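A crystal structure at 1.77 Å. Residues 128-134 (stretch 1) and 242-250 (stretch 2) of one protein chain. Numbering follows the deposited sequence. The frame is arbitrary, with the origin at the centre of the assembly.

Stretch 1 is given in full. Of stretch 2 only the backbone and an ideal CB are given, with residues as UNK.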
# COMPACT_ATOMS: atom_id res chain seq x y z
N PHE A 128 -6.15 5.62 3.60
CA PHE A 128 -6.80 6.47 2.61
C PHE A 128 -8.30 6.21 2.57
O PHE A 128 -9.09 7.15 2.51
CB PHE A 128 -6.18 6.27 1.23
CG PHE A 128 -6.68 7.25 0.20
CD1 PHE A 128 -6.16 8.54 0.15
CD2 PHE A 128 -7.66 6.90 -0.71
CE1 PHE A 128 -6.61 9.44 -0.79
CE2 PHE A 128 -8.11 7.80 -1.66
CZ PHE A 128 -7.58 9.06 -1.71
N THR A 129 -8.70 4.94 2.61
CA THR A 129 -10.14 4.65 2.66
C THR A 129 -10.79 5.25 3.90
O THR A 129 -11.88 5.81 3.81
CB THR A 129 -10.37 3.14 2.59
OG1 THR A 129 -9.90 2.67 1.33
CG2 THR A 129 -11.86 2.83 2.71
N ALA A 130 -10.12 5.17 5.06
CA ALA A 130 -10.72 5.68 6.29
C ALA A 130 -10.97 7.17 6.20
O ALA A 130 -11.96 7.68 6.74
CB ALA A 130 -9.80 5.37 7.48
N ILE A 131 -10.09 7.88 5.50
CA ILE A 131 -10.29 9.31 5.26
C ILE A 131 -11.53 9.52 4.41
O ILE A 131 -12.39 10.35 4.74
CB ILE A 131 -9.04 9.91 4.60
CG1 ILE A 131 -7.87 9.91 5.60
CG2 ILE A 131 -9.30 11.32 4.05
CD1 ILE A 131 -6.53 10.26 5.00
N GLN A 132 -11.65 8.77 3.31
CA GLN A 132 -12.86 8.89 2.49
C GLN A 132 -14.11 8.50 3.25
O GLN A 132 -15.18 9.06 2.99
CB GLN A 132 -12.76 8.01 1.24
CG GLN A 132 -11.47 8.21 0.51
CD GLN A 132 -11.13 9.66 0.33
OE1 GLN A 132 -11.95 10.46 -0.14
NE2 GLN A 132 -9.93 10.01 0.71
N TRP A 133 -14.00 7.53 4.15
CA TRP A 133 -15.14 7.15 4.97
C TRP A 133 -15.55 8.29 5.89
O TRP A 133 -16.74 8.63 5.97
CB TRP A 133 -14.80 5.90 5.79
CG TRP A 133 -15.85 5.55 6.77
CD1 TRP A 133 -15.85 5.77 8.12
CD2 TRP A 133 -17.11 4.96 6.46
NE1 TRP A 133 -17.03 5.32 8.67
CE2 TRP A 133 -17.81 4.82 7.68
CE3 TRP A 133 -17.69 4.53 5.28
CZ2 TRP A 133 -19.08 4.27 7.73
CZ3 TRP A 133 -18.94 3.97 5.34
CH2 TRP A 133 -19.63 3.86 6.55
N LYS A 134 -14.60 8.86 6.64
CA LYS A 134 -14.93 9.93 7.58
C LYS A 134 -15.53 11.13 6.86
O LYS A 134 -16.46 11.77 7.38
CB LYS A 134 -13.68 10.36 8.35
CG LYS A 134 -13.91 11.52 9.28
CD LYS A 134 -12.77 11.68 10.24
CE LYS A 134 -13.06 12.78 11.24
NZ LYS A 134 -14.04 12.25 12.23
N UNK A 242 -13.18 -3.18 -1.37
CA UNK A 242 -13.76 -2.32 -0.35
C UNK A 242 -13.24 -2.67 1.04
O UNK A 242 -12.57 -3.69 1.26
CB UNK A 242 -15.29 -2.42 -0.38
N UNK A 243 -13.52 -1.77 1.99
CA UNK A 243 -13.24 -1.98 3.40
C UNK A 243 -14.57 -2.14 4.09
O UNK A 243 -15.46 -1.30 3.93
CB UNK A 243 -12.43 -0.83 4.00
N UNK A 244 -14.72 -3.25 4.80
CA UNK A 244 -15.88 -3.58 5.62
C UNK A 244 -16.43 -2.34 6.33
O UNK A 244 -15.71 -1.69 7.09
CB UNK A 244 -15.51 -4.65 6.65
N UNK A 245 -17.70 -1.97 6.05
CA UNK A 245 -18.28 -0.78 6.69
C UNK A 245 -18.41 -0.94 8.20
O UNK A 245 -18.22 0.02 8.95
CB UNK A 245 -19.65 -0.48 6.09
N UNK A 246 -18.74 -2.15 8.67
CA UNK A 246 -18.87 -2.32 10.11
C UNK A 246 -17.54 -2.06 10.82
O UNK A 246 -17.52 -1.46 11.90
CB UNK A 246 -19.37 -3.73 10.43
N UNK A 247 -16.43 -2.52 10.24
CA UNK A 247 -15.14 -2.22 10.87
C UNK A 247 -14.84 -0.72 10.82
O UNK A 247 -14.27 -0.17 11.77
CB UNK A 247 -14.02 -3.00 10.18
N UNK A 248 -15.19 -0.05 9.73
CA UNK A 248 -15.00 1.40 9.66
C UNK A 248 -15.80 2.09 10.75
O UNK A 248 -15.29 2.98 11.45
CB UNK A 248 -15.41 1.94 8.29
N UNK A 249 -17.07 1.71 10.89
CA UNK A 249 -17.90 2.30 11.94
C UNK A 249 -17.26 2.10 13.31
O UNK A 249 -17.25 3.01 14.14
CB UNK A 249 -19.30 1.69 11.92
N UNK A 250 -16.68 0.92 13.55
CA UNK A 250 -16.12 0.60 14.86
C UNK A 250 -14.82 1.35 15.14
O UNK A 250 -14.66 1.96 16.19
CB UNK A 250 -15.88 -0.91 14.97

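Stretch 1 is a helix that offers its partner a narrow strip: the methyl of Thr 129, the small Ala 130 and the indole of Trp 133. The second stretch approaches as a short extended segment and then turns into a helix, whose axis makes an angle of 77° with the first and comes within 10.8 Å of it.

Position 242 is extended, its CA-to-CB bond points sideways, and nothing of stretch 1 lies within 5.5 Å of the ideal CB. Almost any residue could stand here, polar or charged ones included. It is Glu 242, whose carboxylate faces a charge further along its own stretch.

Position 243 is still extended (phi/psi -110/125), but its CB points toward the first helix and lies 3.9 Å from Thr 129 CG2. An apolar group suits a methyl neighbour, and a beta-branched residue is at ease with these backbone angles; valine, isoleucine or threonine would all be reasonable. Val 243 is found, with its CG2 3.7 Å from Thr 129 CG2.

Position 244 directly precedes the helix, where the first amide groups lack acceptors from a preceding turn. Its CB is out of reach of stretch 1, so capping is the main consideration, and Ser, Thr, Asp or Asn would serve. Asn 244 takes the role: its OD1 accepts from the N of position 247 at 2.9 Å.

Position 245 opens the helix with CB sideways, 4.4 Å from Trp 133 CH2, at the outer end of the indole. A long chain with an aliphatic stem could run past this end of the ring and carry its polar end onward. Arg 245 does, its CD 4.1 Å from Trp 133 CZ3. Its charge also meets position 242 in a long salt bridge, NH2 of Arg 245 to OE1 of Glu 242 at 3.9 Å; the oxygen lies well out of the guanidinium plane, so the attraction is one of charges only.

At 246 CB points away from stretch 1, and at 247 it is out of reach. Helix formers of many kinds would fit both; Ala 246 and Trp 247 occupy them.

Position 248 is the centre of the contact. Its CB points toward stretch 1 and sits 3.8 Å from Trp 133 NE1, above the indole. The CA of position 248 is 6.9 Å from Ala 130 CA. A medium-sized apolar chain is called for, leucine, isoleucine or methionine. Leu 248 lays CB over the five-membered ring of Trp 133, 3.7 Å from its centroid and 4° off the normal, a CH-pi contact. Beyond the ring its CD2 comes 4.2 Å from Ala 130 CA and 4.4 Å from Ala 130 CB, a loose apolar contact.

Position 249 points sideways, with CB 4.9 Å from Trp 133 CZ2. A flexible chain, polar or not, could bend back to the ring. Glu 249 does, bringing CD to 3.7 Å from Trp 133 CZ2 at the ring edge, near its plane.

Position 250 is out of reach, free for a long polar chain, and Arg 250 extends there.

Stretch 2, residues 242-250: EVNRAWLER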
# COMPACT_ATOMS: atom_id res chain seq x y z
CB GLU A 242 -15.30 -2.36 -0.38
CG GLU A 242 -15.93 -3.67 -0.11
CD GLU A 242 -17.43 -3.62 -0.39
OE1 GLU A 242 -18.14 -2.87 0.31
OE2 GLU A 242 -17.88 -4.30 -1.33
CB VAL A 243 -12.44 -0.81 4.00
CG1 VAL A 243 -12.33 -0.97 5.50
CG2 VAL A 243 -11.05 -0.73 3.36
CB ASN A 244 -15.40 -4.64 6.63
CG ASN A 244 -16.48 -5.18 7.46
OD1 ASN A 244 -17.14 -4.44 8.16
ND2 ASN A 244 -16.68 -6.50 7.41
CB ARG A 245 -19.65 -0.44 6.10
CG ARG A 245 -19.62 -0.07 4.65
CD ARG A 245 -20.93 0.57 4.22
NE ARG A 245 -20.86 0.94 2.82
CZ ARG A 245 -20.99 0.07 1.83
NH1 ARG A 245 -20.91 0.48 0.57
NH2 ARG A 245 -21.22 -1.21 2.08
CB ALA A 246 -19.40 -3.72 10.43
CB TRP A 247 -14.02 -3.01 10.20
CG TRP A 247 -14.06 -4.45 10.54
CD1 TRP A 247 -15.01 -5.11 11.28
CD2 TRP A 247 -13.09 -5.43 10.18
NE1 TRP A 247 -14.70 -6.44 11.37
CE2 TRP A 247 -13.53 -6.66 10.71
CE3 TRP A 247 -11.91 -5.39 9.45
CZ2 TRP A 247 -12.80 -7.84 10.54
CZ3 TRP A 247 -11.20 -6.56 9.27
CH2 TRP A 247 -11.66 -7.77 9.81
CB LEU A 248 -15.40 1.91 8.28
CG LEU A 248 -14.38 1.63 7.16
CD1 LEU A 248 -14.95 1.85 5.79
CD2 LEU A 248 -13.16 2.48 7.32
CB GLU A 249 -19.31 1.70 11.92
CG GLU A 249 -20.09 1.91 10.62
CD GLU A 249 -21.07 3.09 10.67
OE1 GLU A 249 -20.88 3.97 11.54
OE2 GLU A 249 -22.00 3.13 9.84
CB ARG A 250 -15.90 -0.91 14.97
CG ARG A 250 -15.11 -1.34 16.17
CD ARG A 250 -15.03 -2.86 16.16
NE ARG A 250 -14.22 -3.38 17.24
CZ ARG A 250 -13.94 -4.67 17.39
NH1 ARG A 250 -13.19 -5.07 18.41
NH2 ARG A 250 -14.40 -5.55 16.51
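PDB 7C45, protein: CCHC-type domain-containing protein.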